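PDB 6FKK: MIP07328p from Drosophila melanogaster, which probably acts as a repulsive axon guidance cue of the semaphorin family that binds semaphorin receptors through its extracellular region. Local coordinates for residues L490-P493 against I494-W497; K505-T509 against S510-F514. All coordinates share one frame; numbering follows the deposited sequence.

Contact 1: L490-P493 against I494-W497; sequences LQDP and ICAW
D492 holds the start of the following strand with two different oxygens. Its carboxylate OD1 accepts the backbone N-H of I494, with 3.0 Å from N to OD1 and a nearly straight N-H...O angle of 163°; the donor arrives on the anti side of the carboxylate and is tilted out of its plane. CG stands anti to the D492 backbone N (chi1 -166°), beside the carbonyl carbon, which turns the carboxylate forward along the chain to meet that N-H. The other bond is made by the main chain: C495 N lies 3.2 Å from D492 O, above the carbonyl plane, and closes a type I beta turn that has P493 and I494 at its corners. This turn leads from helix 484-489, by way of Q491 with its positive phi, into strand 495-498 of the PSI domain, the small cysteine-rich module that follows the sema propeller. The second carboxylate oxygen, OD2, is bonded to H476 ND1, which ties the turn to the segment near C478.

The denser part of the contact is formed by D492, P493, I494 and C495, all of them buried. Here the side chains of D492 and I494 run side by side in the same direction. The sulfur of C495, in disulfide linkage with C478, lies farther back along the same aspartate side chain, SG 3.9 Å from D492 CB. L490 makes the looser part of the contact. It is partly exposed, and it meets the strand through one methyl branch, CD2, at 3.8 Å from C495 SG. Its side chain also packs on I438 of strand 432-442 in the propeller, as do those of D492 and P493.

Contact 2: K505-T509 against S510-F514; sequences KNLAT and SQHKF
An Asx turn carries the chain out of strand 503-506, the edge strand of the small PSI-domain sheet, and into the loop that leads to strand 519-520. N506 OD1 takes two backbone N-H groups at once: that of A508, 2.7 Å from N to OD1 and in the carbonyl plane, and that of T509, at 3.0 Å and from above the plane. A chi1 of -175° sets the amide beside its own carbonyl carbon, where OD1 faces both N-H groups. The N506 carbonyl adds a weak bond from S510 N, with 3.1 Å between N and O and an N-H...O angle of only 132°.

Beyond the turn, H512 folds back over the strand end. Its ring presents an edge to K505 CB, N506 O and L507 CA, while S510 C lies above one face, near the rim. K505 runs past the imidazole in the opposite direction, its extended chain ending in a salt bridge to D498. H512 ND1 is hydrogen-bonded to Y519, whose ring stands steeply against the imidazole. L507 crosses H512 at about a right angle, placing CD2 3.8 Å from NE2.

How the contacts relate
Both contacts border the three-stranded PSI-domain sheet, contact 1 leading into its central strand 495-498 and contact 2 leading out of the neighbouring edge strand 503-506. Antiparallel pairing joins them directly: A496 O and I494 O probably accept from K505 N and L507 N, each 2.8 Å away, and I494 CD1 packs on A508 CB at 3.6 Å. Contact 1 is buried against the propeller, with a buried carboxylate satisfied by a backbone N-H and a histidine, next to a disulfide sulfur. Contact 2 is a surface contact, where an amide organises the backbone and the lysine and the ring find polar partners in D498 and Y519, respectively.

Contact 1: L490-P493 against I494-W497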
ATOM      1  N   LEU A 490     -16.316  20.745 -10.208  1.00 68.71           N
ATOM      2  CA  LEU A 490     -15.663  19.758  -9.356  1.00 55.73           C
ATOM      3  C   LEU A 490     -15.380  18.474 -10.126  1.00 54.78           C
ATOM      4  O   LEU A 490     -14.331  17.846  -9.939  1.00 70.62           O
ATOM      5  CB  LEU A 490     -16.528  19.472  -8.129  1.00 53.08           C
ATOM      6  CG  LEU A 490     -15.927  18.567  -7.051  1.00 78.29           C
ATOM      7  CD1 LEU A 490     -14.692  19.209  -6.430  1.00 85.57           C
ATOM      8  CD2 LEU A 490     -16.961  18.235  -5.984  1.00 80.72           C
ATOM      9  N   GLN A 491     -16.303  18.078 -11.004  1.00 59.26           N
ATOM     10  CA  GLN A 491     -16.175  16.872 -11.822  1.00 62.45           C
ATOM     11  C   GLN A 491     -15.990  15.618 -10.970  1.00 63.26           C
ATOM     12  O   GLN A 491     -15.364  14.646 -11.399  1.00 66.44           O
ATOM     13  CB  GLN A 491     -15.044  17.010 -12.843  1.00 52.31           C
ATOM     14  CG  GLN A 491     -15.366  17.994 -13.951  1.00 66.82           C
ATOM     15  CD  GLN A 491     -14.330  17.985 -15.050  1.00 77.55           C
ATOM     16  OE1 GLN A 491     -13.128  18.031 -14.788  1.00 71.44           O
ATOM     17  NE2 GLN A 491     -14.790  17.916 -16.295  1.00 68.64           N
ATOM     18  N   ASP A 492     -16.537  15.633  -9.758  1.00 59.46           N
ATOM     19  CA  ASP A 492     -16.634  14.423  -8.953  1.00 48.14           C
ATOM     20  C   ASP A 492     -17.780  13.571  -9.484  1.00 67.11           C
ATOM     21  O   ASP A 492     -18.908  14.064  -9.590  1.00 66.81           O
ATOM     22  CB  ASP A 492     -16.867  14.772  -7.478  1.00 49.07           C
ATOM     23  CG  ASP A 492     -16.641  13.589  -6.537  1.00 69.99           C
ATOM     24  OD1 ASP A 492     -17.115  12.473  -6.836  1.00 70.57           O
ATOM     25  OD2 ASP A 492     -15.989  13.784  -5.488  1.00 72.54           O
ATOM     26  N   PRO A 493     -17.535  12.305  -9.841  1.00 73.76           N
ATOM     27  CA  PRO A 493     -18.619  11.475 -10.396  1.00 48.09           C
ATOM     28  C   PRO A 493     -19.778  11.261  -9.440  1.00 65.82           C
ATOM     29  O   PRO A 493     -20.842  10.807  -9.879  1.00 66.25           O
ATOM     30  CB  PRO A 493     -17.915  10.148 -10.718  1.00 46.24           C
ATOM     31  CG  PRO A 493     -16.711  10.135  -9.833  1.00 47.17           C
ATOM     32  CD  PRO A 493     -16.268  11.564  -9.733  1.00 58.28           C
ATOM     33  N   ILE A 494     -19.616  11.586  -8.159  1.00 65.61           N
ATOM     34  CA  ILE A 494     -20.664  11.351  -7.175  1.00 51.37           C
ATOM     35  C   ILE A 494     -21.512  12.591  -6.900  1.00 54.63           C
ATOM     36  O   ILE A 494     -22.614  12.457  -6.344  1.00 79.67           O
ATOM     37  CB  ILE A 494     -20.053  10.810  -5.866  1.00 61.72           C
ATOM     38  CG1 ILE A 494     -21.005   9.824  -5.192  1.00 56.41           C
ATOM     39  CG2 ILE A 494     -19.704  11.946  -4.922  1.00 50.96           C
ATOM     40  CD1 ILE A 494     -20.342   9.019  -4.102  1.00 50.60           C
ATOM     41  N   CYS A 495     -21.046  13.781  -7.272  1.00 56.89           N
ATOM     42  CA  CYS A 495     -21.805  15.011  -7.082  1.00 68.94           C
ATOM     43  C   CYS A 495     -22.510  15.381  -8.381  1.00 65.86           C
ATOM     44  O   CYS A 495     -21.887  15.405  -9.447  1.00 59.63           O
ATOM     45  CB  CYS A 495     -20.908  16.170  -6.635  1.00 68.21           C
ATOM     46  SG  CYS A 495     -19.840  15.883  -5.191  1.00 89.26           S
ATOM     47  N   ALA A 496     -23.807  15.666  -8.286  1.00 66.16           N
ATOM     48  CA  ALA A 496     -24.590  16.152  -9.411  1.00 62.00           C
ATOM     49  C   ALA A 496     -25.445  17.317  -8.937  1.00 64.85           C
ATOM     50  O   ALA A 496     -25.767  17.431  -7.752  1.00 71.81           O
ATOM     51  CB  ALA A 496     -25.467  15.046 -10.014  1.00 69.05           C
ATOM     52  N   TRP A 497     -25.811  18.188  -9.874  1.00 66.43           N
ATOM     53  CA  TRP A 497     -26.542  19.411  -9.560  1.00 69.27           C
ATOM     54  C   TRP A 497     -28.017  19.239  -9.900  1.00 86.41           C
ATOM     55  O   TRP A 497     -28.365  18.985 -11.058  1.00 87.79           O
ATOM     56  CB  TRP A 497     -25.964  20.605 -10.316  1.00 69.51           C
ATOM     57  CG  TRP A 497     -26.703  21.873 -10.043  1.00 90.69           C
ATOM     58  CD1 TRP A 497     -27.614  22.484 -10.854  1.00 75.28           C
ATOM     59  CD2 TRP A 497     -26.607  22.680  -8.866  1.00 87.78           C
ATOM     60  NE1 TRP A 497     -28.085  23.628 -10.258  1.00 77.83           N
ATOM     61  CE2 TRP A 497     -27.484  23.770  -9.034  1.00 82.17           C
ATOM     62  CE3 TRP A 497     -25.862  22.590  -7.686  1.00 79.59           C
ATOM     63  CZ2 TRP A 497     -27.632  24.764  -8.070  1.00 78.77           C
ATOM     64  CZ3 TRP A 497     -26.012  23.574  -6.730  1.00 82.37           C
ATOM     65  CH2 TRP A 497     -26.891  24.647  -6.927  1.00 77.37           C
TER

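Contact 2: K505-T509 against S510-F514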
ATOM      1  N   LYS A 505     -26.012  17.558  -4.970  1.00 78.37           N
ATOM      2  CA  LYS A 505     -26.421  16.358  -4.253  1.00 81.49           C
ATOM      3  C   LYS A 505     -25.436  15.215  -4.467  1.00 64.33           C
ATOM      4  O   LYS A 505     -24.782  15.113  -5.508  1.00 69.18           O
ATOM      5  CB  LYS A 505     -27.823  15.910  -4.682  1.00 71.20           C
ATOM      6  CG  LYS A 505     -28.936  16.824  -4.198  1.00 73.66           C
ATOM      7  CD  LYS A 505     -30.304  16.305  -4.609  1.00100.22           C
ATOM      8  CE  LYS A 505     -31.413  17.197  -4.074  1.00104.79           C
ATOM      9  NZ  LYS A 505     -32.760  16.725  -4.502  1.00118.95           N
ATOM     10  N   ASN A 506     -25.350  14.350  -3.459  1.00 64.03           N
ATOM     11  CA  ASN A 506     -24.524  13.152  -3.507  1.00 66.99           C
ATOM     12  C   ASN A 506     -25.364  12.002  -4.051  1.00 66.68           C
ATOM     13  O   ASN A 506     -26.420  11.683  -3.495  1.00 65.15           O
ATOM     14  CB  ASN A 506     -23.984  12.830  -2.112  1.00 61.03           C
ATOM     15  CG  ASN A 506     -23.022  11.656  -2.104  1.00 72.55           C
ATOM     16  OD1 ASN A 506     -23.337  10.571  -2.591  1.00 74.27           O
ATOM     17  ND2 ASN A 506     -21.839  11.871  -1.540  1.00 78.72           N
ATOM     18  N   LEU A 507     -24.893  11.375  -5.131  1.00 59.98           N
ATOM     19  CA  LEU A 507     -25.682  10.331  -5.777  1.00 60.71           C
ATOM     20  C   LEU A 507     -25.693   9.026  -4.990  1.00 72.52           C
ATOM     21  O   LEU A 507     -26.590   8.203  -5.201  1.00 69.89           O
ATOM     22  CB  LEU A 507     -25.162  10.075  -7.191  1.00 58.97           C
ATOM     23  CG  LEU A 507     -25.295  11.231  -8.182  1.00 59.68           C
ATOM     24  CD1 LEU A 507     -24.868  10.796  -9.571  1.00 58.39           C
ATOM     25  CD2 LEU A 507     -26.717  11.751  -8.200  1.00 62.99           C
ATOM     26  N   ALA A 508     -24.729   8.815  -4.095  1.00 67.25           N
ATOM     27  CA  ALA A 508     -24.667   7.564  -3.349  1.00 78.63           C
ATOM     28  C   ALA A 508     -25.451   7.620  -2.043  1.00 82.96           C
ATOM     29  O   ALA A 508     -26.116   6.644  -1.680  1.00 87.19           O
ATOM     30  CB  ALA A 508     -23.212   7.189  -3.060  1.00 87.05           C
ATOM     31  N   THR A 509     -25.389   8.745  -1.329  1.00 83.97           N
ATOM     32  CA  THR A 509     -26.041   8.887  -0.032  1.00 89.37           C
ATOM     33  C   THR A 509     -27.429   9.512  -0.129  1.00 89.47           C
ATOM     34  O   THR A 509     -28.389   8.970   0.426  1.00 79.94           O
ATOM     35  CB  THR A 509     -25.164   9.722   0.911  1.00 93.48           C
ATOM     36  OG1 THR A 509     -24.961  11.029   0.357  1.00 91.90           O
ATOM     37  CG2 THR A 509     -23.813   9.051   1.125  1.00 68.46           C
ATOM     38  N   SER A 510     -27.558  10.644  -0.822  1.00 97.43           N
ATOM     39  CA  SER A 510     -28.844  11.327  -0.899  1.00111.98           C
ATOM     40  C   SER A 510     -29.849  10.498  -1.688  1.00112.86           C
ATOM     41  O   SER A 510     -29.500   9.824  -2.661  1.00115.59           O
ATOM     42  CB  SER A 510     -28.679  12.702  -1.542  1.00108.72           C
ATOM     43  OG  SER A 510     -27.735  13.485  -0.835  1.00 96.70           O
ATOM     44  N   GLN A 511     -31.108  10.554  -1.266  1.00113.91           N
ATOM     45  CA  GLN A 511     -32.173   9.778  -1.891  1.00123.44           C
ATOM     46  C   GLN A 511     -32.884  10.631  -2.934  1.00122.10           C
ATOM     47  O   GLN A 511     -33.261  11.774  -2.657  1.00123.50           O
ATOM     48  CB  GLN A 511     -33.168   9.284  -0.839  1.00133.52           C
ATOM     49  CG  GLN A 511     -33.932   8.035  -1.242  1.00135.84           C
ATOM     50  CD  GLN A 511     -33.053   6.799  -1.265  1.00131.74           C
ATOM     51  OE1 GLN A 511     -32.400   6.504  -2.265  1.00133.87           O
ATOM     52  NE2 GLN A 511     -33.036   6.067  -0.157  1.00123.28           N
ATOM     53  N   HIS A 512     -33.062  10.077  -4.128  1.00116.96           N
ATOM     54  CA  HIS A 512     -33.686  10.779  -5.247  1.00117.75           C
ATOM     55  C   HIS A 512     -34.955  10.027  -5.642  1.00100.97           C
ATOM     56  O   HIS A 512     -34.991   9.339  -6.667  1.00 93.09           O
ATOM     57  CB  HIS A 512     -32.715  10.899  -6.422  1.00115.98           C
ATOM     58  CG  HIS A 512     -31.284  11.058  -6.007  1.00104.02           C
ATOM     59  ND1 HIS A 512     -30.725  12.283  -5.714  1.00105.51           N
ATOM     60  CD2 HIS A 512     -30.300  10.144  -5.837  1.00 99.84           C
ATOM     61  CE1 HIS A 512     -29.458  12.116  -5.382  1.00107.24           C
ATOM     62  NE2 HIS A 512     -29.174  10.827  -5.449  1.00 95.17           N
ATOM     63  N   LYS A 513     -36.000  10.163  -4.824  1.00 87.48           N
ATOM     64  CA  LYS A 513     -37.238   9.440  -5.090  1.00 92.81           C
ATOM     65  C   LYS A 513     -37.919   9.930  -6.360  1.00 93.84           C
ATOM     66  O   LYS A 513     -38.634   9.162  -7.013  1.00110.74           O
ATOM     67  CB  LYS A 513     -38.183   9.558  -3.893  1.00 94.65           C
ATOM     68  CG  LYS A 513     -38.233  10.942  -3.266  1.00 95.90           C
ATOM     69  CD  LYS A 513     -39.117  10.944  -2.028  1.00 99.90           C
ATOM     70  CE  LYS A 513     -39.024  12.258  -1.272  1.00101.01           C
ATOM     71  NZ  LYS A 513     -39.383  13.422  -2.124  1.00101.97           N
ATOM     72  N   PHE A 514     -37.706  11.189  -6.732  1.00 92.00           N
ATOM     73  CA  PHE A 514     -38.298  11.749  -7.937  1.00 93.57           C
ATOM     74  C   PHE A 514     -37.401  11.603  -9.161  1.00 90.34           C
ATOM     75  O   PHE A 514     -37.708  12.178 -10.210  1.00100.21           O
ATOM     76  CB  PHE A 514     -38.646  13.221  -7.716  1.00 95.58           C
ATOM     77  CG  PHE A 514     -39.754  13.437  -6.729  1.00 99.71           C
ATOM     78  CD1 PHE A 514     -40.707  12.457  -6.510  1.00102.40           C
ATOM     79  CD2 PHE A 514     -39.844  14.621  -6.020  1.00105.03           C
ATOM     80  CE1 PHE A 514     -41.728  12.656  -5.603  1.00106.51           C
ATOM     81  CE2 PHE A 514     -40.863  14.824  -5.111  1.00105.25           C
ATOM     82  CZ  PHE A 514     -41.805  13.841  -4.903  1.00107.95           C
TER